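Local coordinates for uncharacterized protein (Bacteroides ovatus, PDB 5CAG), which probably anchors a fimbrium to the bacterial outer membrane, as a putative anchoring subunit of the FimB/Mfa2 family, at residues Y158-G164 and I234-T240; K109-S113 and Q185-F189. One frame throughout, in Å; residues are numbered along the deposited sequence.

How the interactions relate
Two contacts about 16 Å apart, centre to centre, meet on neighbouring strands of one sheet. Along the chain their segments alternate: 109-113, then 158-164, 185-189 and 234-240. Interaction 1 pairs strand 159-167 with strand 232-239, and strand 187-193 lies beside strand 159-167, so the order across the sheet is 232-239, 159-167, 187-193. Interaction 2 adds the loop before strand 118-127 at the start of strand 187-193. The two touch directly, through a probable hydrogen bond from Phe189 N to Gly164 O and through Val163 against Tyr188. Through strand 187-193, the loop 109-113 is joined to the same run of strands that interaction 1 pairs.

Interaction 1. Residues Y158-G164 and I234-T240; sequences YVATVVG and ILKFIKT
A classic beta bulge interrupts the antiparallel pairing of strands 159-167 and 232-239: Ala160 and Thr161 both face Ile238. Ile238 O lies 2.7 Å from Ala160 N, which approaches in the carbonyl plane, and takes a second, weak bond from Thr161 N, so one acceptor serves two consecutive amides. Ile238 N returns a bond to Thr161 O at 2.8 Å. Beyond the bulge the pairing is regular: Val163 and Lys236 exchange both backbone bonds; Val163 N to Lys236 O is 2.9 Å and Lys236 N to Val163 O is 2.8 Å. On the other side of it, Thr240 N reaches Tyr158 O only weakly.

Two valines, one on each side of the bulge, lie against one ring. With CG2 anti to its carbonyl carbon, Val162 lies alongside Phe237 and brings that methyl to 3.6 Å from Phe237 CD1; Val159 CG2 comes obliquely to the same CD1, at 3.7 Å. Both methyls of Val162 lie within reach of CD1, in a buried apolar patch that Val191 of strand 187-193 extends by touching Val162 and Leu235. On the opposite face of the sheet, Thr161 CG2 rests 3.9 Å from Ile238 CB, the two side chains pointing the same way.

Interaction 2. Residues K109-S113 and Q185-F189; sequences KMVWS and QPIYF
An irregular loop meets the start of a strand here through a single backbone bridge, Val111 with Ile187, the touching parts running 57° apart. Val111 gives its N-H to Pro186 O at 2.9 Å, and Val111 O accepts from Tyr188 N at 2.9 Å.

Tyr188 sits between two residues of the loop. Selenium of the selenomethionine Met110 lies 3.7 Å from Tyr188 CB and beside the ring, a Met-aromatic contact in which SE stands 72° off the ring normal. On the indole side, Trp112 CZ3 approaches Tyr188 CE2 to 3.8 Å; the two side chains run side by side while their rings are steeply inclined to each other. Having CG anti to its backbone N (chi1 155°) carries the Tyr188 ring to this place. Ile187 and Phe189 are hydrogen-bonded to Ile166 and Gly164 of strand 159-167, while Val111 bonds to Pro186 and Tyr188, so the loop is joined to the first residues of a strand in the sheet; the backbone of Met110 and Trp112 bonds to Cys99 and Gly97.

At the Gln185 end, the side chain crosses Val111 at about a right angle, with Gln185 NE2 3.6 Å from Val111 CG1; its amide is held by Asn98 at OE1 and by Ser183 at NE2. Farther along, Ile187 CG2 packs 3.6 Å from Ser113 CA, and Ser113 OG donates a weak hydrogen bond to Tyr188 O at 3.3 Å.

Interaction 1. Residues Y158-G164 and I234-T240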
loop_
_atom_site.group_PDB
_atom_site.type_symbol
_atom_site.label_atom_id
_atom_site.label_comp_id
_atom_site.label_asym_id
_atom_site.label_seq_id
_atom_site.Cartn_x
_atom_site.Cartn_y
_atom_site.Cartn_z
ATOM N N TYR A 158 19.230 -20.675 20.106
ATOM C CA TYR A 158 20.364 -20.567 19.204
ATOM C C TYR A 158 20.216 -19.375 18.241
ATOM O O TYR A 158 21.163 -19.066 17.523
ATOM C CB TYR A 158 20.522 -21.877 18.417
ATOM C CG TYR A 158 20.600 -23.110 19.288
ATOM C CD1 TYR A 158 21.443 -23.154 20.394
ATOM C CD2 TYR A 158 19.858 -24.247 18.987
ATOM C CE1 TYR A 158 21.519 -24.289 21.202
ATOM C CE2 TYR A 158 19.940 -25.397 19.778
ATOM C CZ TYR A 158 20.772 -25.412 20.887
ATOM O OH TYR A 158 20.850 -26.533 21.682
ATOM N N VAL A 159 19.060 -18.697 18.239
ATOM C CA VAL A 159 18.835 -17.585 17.330
ATOM C C VAL A 159 19.204 -16.263 17.992
ATOM O O VAL A 159 18.841 -16.017 19.145
ATOM C CB VAL A 159 17.385 -17.535 16.781
ATOM C CG1 VAL A 159 17.187 -16.308 15.907
ATOM C CG2 VAL A 159 17.035 -18.794 15.995
ATOM N N ALA A 160 19.918 -15.418 17.246
ATOM C CA ALA A 160 20.275 -14.066 17.646
ATOM C C ALA A 160 19.149 -13.149 17.257
ATOM O O ALA A 160 18.642 -12.411 18.105
ATOM C CB ALA A 160 21.568 -13.631 16.971
ATOM N N THR A 161 18.755 -13.192 15.959
ATOM C CA THR A 161 17.659 -12.399 15.415
ATOM C C THR A 161 17.040 -13.100 14.225
ATOM O O THR A 161 17.718 -13.902 13.578
ATOM C CB THR A 161 18.098 -10.973 15.084
ATOM O OG1 THR A 161 16.926 -10.198 14.814
ATOM C CG2 THR A 161 19.121 -10.894 13.951
ATOM N N VAL A 162 15.736 -12.823 13.971
ATOM C CA VAL A 162 14.966 -13.378 12.841
ATOM C C VAL A 162 14.481 -12.246 11.927
ATOM O O VAL A 162 13.923 -11.246 12.420
ATOM C CB VAL A 162 13.776 -14.248 13.272
ATOM C CG1 VAL A 162 13.308 -15.115 12.124
ATOM C CG2 VAL A 162 14.124 -15.107 14.466
ATOM N N VAL A 163 14.682 -12.415 10.608
ATOM C CA VAL A 163 14.282 -11.450 9.595
ATOM C C VAL A 163 13.259 -12.127 8.671
ATOM O O VAL A 163 13.576 -13.108 7.975
ATOM C CB VAL A 163 15.513 -10.844 8.842
ATOM C CG1 VAL A 163 15.151 -10.224 7.488
ATOM C CG2 VAL A 163 16.211 -9.808 9.707
ATOM N N GLY A 164 12.040 -11.598 8.682
ATOM C CA GLY A 164 10.977 -12.094 7.822
ATOM C C GLY A 164 10.858 -11.342 6.510
ATOM O O GLY A 164 11.157 -10.146 6.428
ATOM N N ILE A 234 9.330 -16.203 4.245
ATOM C CA ILE A 234 10.717 -16.637 4.458
ATOM C C ILE A 234 11.168 -16.152 5.806
ATOM O O ILE A 234 11.081 -14.964 6.090
ATOM C CB ILE A 234 11.731 -16.223 3.346
ATOM C CG1 ILE A 234 11.188 -16.423 1.902
ATOM C CG2 ILE A 234 13.030 -16.996 3.520
ATOM C CD1 ILE A 234 10.463 -15.122 1.226
ATOM N N LEU A 235 11.618 -17.067 6.644
ATOM C CA LEU A 235 12.123 -16.718 7.959
ATOM C C LEU A 235 13.630 -16.927 7.949
ATOM O O LEU A 235 14.104 -18.061 7.759
ATOM C CB LEU A 235 11.430 -17.549 9.051
ATOM C CG LEU A 235 9.921 -17.340 9.235
ATOM C CD1 LEU A 235 9.373 -18.311 10.275
ATOM C CD2 LEU A 235 9.586 -15.878 9.617
ATOM N N LYS A 236 14.387 -15.815 8.051
ATOM C CA LYS A 236 15.849 -15.855 8.018
ATOM C C LYS A 236 16.352 -15.861 9.452
ATOM O O LYS A 236 16.261 -14.837 10.125
ATOM C CB LYS A 236 16.396 -14.673 7.203
ATOM C CG LYS A 236 17.830 -14.807 6.739
ATOM C CD LYS A 236 18.039 -14.060 5.423
ATOM C CE LYS A 236 19.302 -13.252 5.417
ATOM N NZ LYS A 236 20.511 -14.000 4.924
ATOM N N PHE A 237 16.771 -17.031 9.963
ATOM C CA PHE A 237 17.250 -17.096 11.335
ATOM C C PHE A 237 18.721 -16.829 11.358
ATOM O O PHE A 237 19.479 -17.591 10.755
ATOM C CB PHE A 237 16.951 -18.449 11.997
ATOM C CG PHE A 237 15.492 -18.821 12.063
ATOM C CD1 PHE A 237 14.702 -18.409 13.129
ATOM C CD2 PHE A 237 14.914 -19.613 11.075
ATOM C CE1 PHE A 237 13.344 -18.738 13.181
ATOM C CE2 PHE A 237 13.559 -19.939 11.124
ATOM C CZ PHE A 237 12.781 -19.497 12.175
ATOM N N ILE A 238 19.138 -15.738 12.028
ATOM C CA ILE A 238 20.550 -15.436 12.235
ATOM C C ILE A 238 20.934 -16.104 13.551
ATOM O O ILE A 238 20.377 -15.752 14.592
ATOM C CB ILE A 238 20.829 -13.917 12.234
ATOM C CG1 ILE A 238 20.320 -13.225 10.940
ATOM C CG2 ILE A 238 22.300 -13.645 12.518
ATOM C CD1 ILE A 238 20.969 -13.708 9.629
ATOM N N LYS A 239 21.808 -17.109 13.500
ATOM C CA LYS A 239 22.221 -17.870 14.687
ATOM C C LYS A 239 23.180 -17.051 15.611
ATOM O O LYS A 239 23.612 -15.960 15.236
ATOM C CB LYS A 239 22.864 -19.223 14.291
ATOM C CG LYS A 239 21.918 -20.237 13.632
ATOM C CD LYS A 239 22.659 -21.561 13.450
ATOM C CE LYS A 239 22.066 -22.542 12.477
ATOM N NZ LYS A 239 23.109 -23.524 12.070
ATOM N N THR A 240 23.514 -17.593 16.808
ATOM C CA THR A 240 24.365 -16.893 17.768
ATOM C C THR A 240 25.793 -16.793 17.264
ATOM O O THR A 240 26.548 -15.953 17.762
ATOM C CB THR A 240 24.312 -17.497 19.177
ATOM O OG1 THR A 240 24.867 -18.814 19.194
ATOM C CG2 THR A 240 22.923 -17.464 19.786
#

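Interaction 2. Residues K109-S113 and Q185-F189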
loop_
_atom_site.group_PDB
_atom_site.type_symbol
_atom_site.label_atom_id
_atom_site.label_comp_id
_atom_site.label_asym_id
_atom_site.label_seq_id
_atom_site.Cartn_x
_atom_site.Cartn_y
_atom_site.Cartn_z
ATOM N N LYS A 109 17.870 -6.201 -0.887
ATOM C CA LYS A 109 17.055 -6.704 -1.985
ATOM C C LYS A 109 15.553 -6.586 -1.645
ATOM O O LYS A 109 14.705 -6.733 -2.529
ATOM C CB LYS A 109 17.464 -8.161 -2.297
ATOM C CG LYS A 109 18.797 -8.233 -3.057
ATOM C CD LYS A 109 19.608 -9.544 -2.867
ATOM C CE LYS A 109 20.825 -9.406 -1.959
ATOM N NZ LYS A 109 21.824 -8.407 -2.446
HETATM N N MSE A 110 15.235 -6.312 -0.367
HETATM C CA MSE A 110 13.877 -6.184 0.166
HETATM C C MSE A 110 13.407 -4.722 0.242
HETATM O O MSE A 110 14.221 -3.800 0.216
HETATM C CB MSE A 110 13.808 -6.779 1.570
HETATM C CG MSE A 110 14.296 -8.199 1.656
HETATM SE SE MSE A 110 14.248 -8.810 3.508
HETATM C CE MSE A 110 15.194 -10.497 3.324
ATOM N N VAL A 111 12.079 -4.531 0.369
ATOM C CA VAL A 111 11.392 -3.239 0.484
ATOM C C VAL A 111 10.614 -3.153 1.820
ATOM O O VAL A 111 10.233 -4.176 2.380
ATOM C CB VAL A 111 10.466 -2.996 -0.722
ATOM C CG1 VAL A 111 11.262 -2.994 -2.027
ATOM C CG2 VAL A 111 9.334 -4.021 -0.766
ATOM N N TRP A 112 10.375 -1.944 2.312
ATOM C CA TRP A 112 9.673 -1.748 3.575
ATOM C C TRP A 112 8.194 -2.029 3.443
ATOM O O TRP A 112 7.661 -1.888 2.345
ATOM C CB TRP A 112 9.850 -0.314 4.064
ATOM C CG TRP A 112 11.267 0.133 4.230
ATOM C CD1 TRP A 112 11.957 0.978 3.416
ATOM C CD2 TRP A 112 12.135 -0.163 5.329
ATOM N NE1 TRP A 112 13.226 1.185 3.911
ATOM C CE2 TRP A 112 13.354 0.514 5.096
ATOM C CE3 TRP A 112 12.007 -0.939 6.494
ATOM C CZ2 TRP A 112 14.433 0.436 5.981
ATOM C CZ3 TRP A 112 13.069 -0.991 7.384
ATOM C CH2 TRP A 112 14.265 -0.316 7.124
ATOM N N SER A 113 7.524 -2.423 4.557
ATOM C CA SER A 113 6.066 -2.651 4.575
ATOM C C SER A 113 5.365 -1.306 4.451
ATOM O O SER A 113 5.841 -0.318 5.023
ATOM C CB SER A 113 5.596 -3.385 5.833
ATOM O OG SER A 113 6.637 -3.611 6.773
ATOM N N GLN A 185 10.184 -7.994 -5.432
ATOM C CA GLN A 185 11.028 -7.593 -4.317
ATOM C C GLN A 185 10.287 -7.922 -3.017
ATOM O O GLN A 185 9.159 -7.454 -2.832
ATOM C CB GLN A 185 11.334 -6.101 -4.374
ATOM C CG GLN A 185 12.189 -5.658 -5.530
ATOM C CD GLN A 185 12.453 -4.193 -5.405
ATOM O OE1 GLN A 185 13.565 -3.765 -5.058
ATOM N NE2 GLN A 185 11.407 -3.394 -5.624
ATOM N N PRO A 186 10.862 -8.727 -2.110
ATOM C CA PRO A 186 10.124 -9.109 -0.896
ATOM C C PRO A 186 9.874 -7.977 0.092
ATOM O O PRO A 186 10.700 -7.068 0.235
ATOM C CB PRO A 186 11.038 -10.149 -0.252
ATOM C CG PRO A 186 11.928 -10.614 -1.353
ATOM C CD PRO A 186 12.165 -9.406 -2.173
ATOM N N ILE A 187 8.735 -8.051 0.802
ATOM C CA ILE A 187 8.436 -7.075 1.843
ATOM C C ILE A 187 9.104 -7.573 3.110
ATOM O O ILE A 187 8.887 -8.712 3.505
ATOM C CB ILE A 187 6.920 -6.855 2.039
ATOM C CG1 ILE A 187 6.276 -6.268 0.775
ATOM C CG2 ILE A 187 6.670 -5.952 3.260
ATOM C CD1 ILE A 187 4.787 -6.341 0.778
ATOM N N TYR A 188 9.933 -6.752 3.720
ATOM C CA TYR A 188 10.617 -7.104 4.952
ATOM C C TYR A 188 9.758 -6.807 6.131
ATOM O O TYR A 188 9.077 -5.780 6.159
ATOM C CB TYR A 188 11.931 -6.312 5.066
ATOM C CG TYR A 188 12.466 -6.089 6.469
ATOM C CD1 TYR A 188 13.289 -7.030 7.082
ATOM C CD2 TYR A 188 12.264 -4.886 7.125
ATOM C CE1 TYR A 188 13.857 -6.791 8.332
ATOM C CE2 TYR A 188 12.832 -4.637 8.371
ATOM C CZ TYR A 188 13.602 -5.602 8.986
ATOM O OH TYR A 188 14.141 -5.331 10.224
ATOM N N PHE A 189 9.891 -7.638 7.162
ATOM C CA PHE A 189 9.231 -7.414 8.441
ATOM C C PHE A 189 10.069 -8.023 9.554
ATOM O O PHE A 189 10.782 -9.001 9.337
ATOM C CB PHE A 189 7.785 -7.936 8.456
ATOM C CG PHE A 189 7.624 -9.371 8.050
ATOM C CD1 PHE A 189 7.692 -10.390 8.992
ATOM C CD2 PHE A 189 7.382 -9.712 6.724
ATOM C CE1 PHE A 189 7.522 -11.721 8.613
ATOM C CE2 PHE A 189 7.238 -11.044 6.341
ATOM C CZ PHE A 189 7.300 -12.039 7.289
#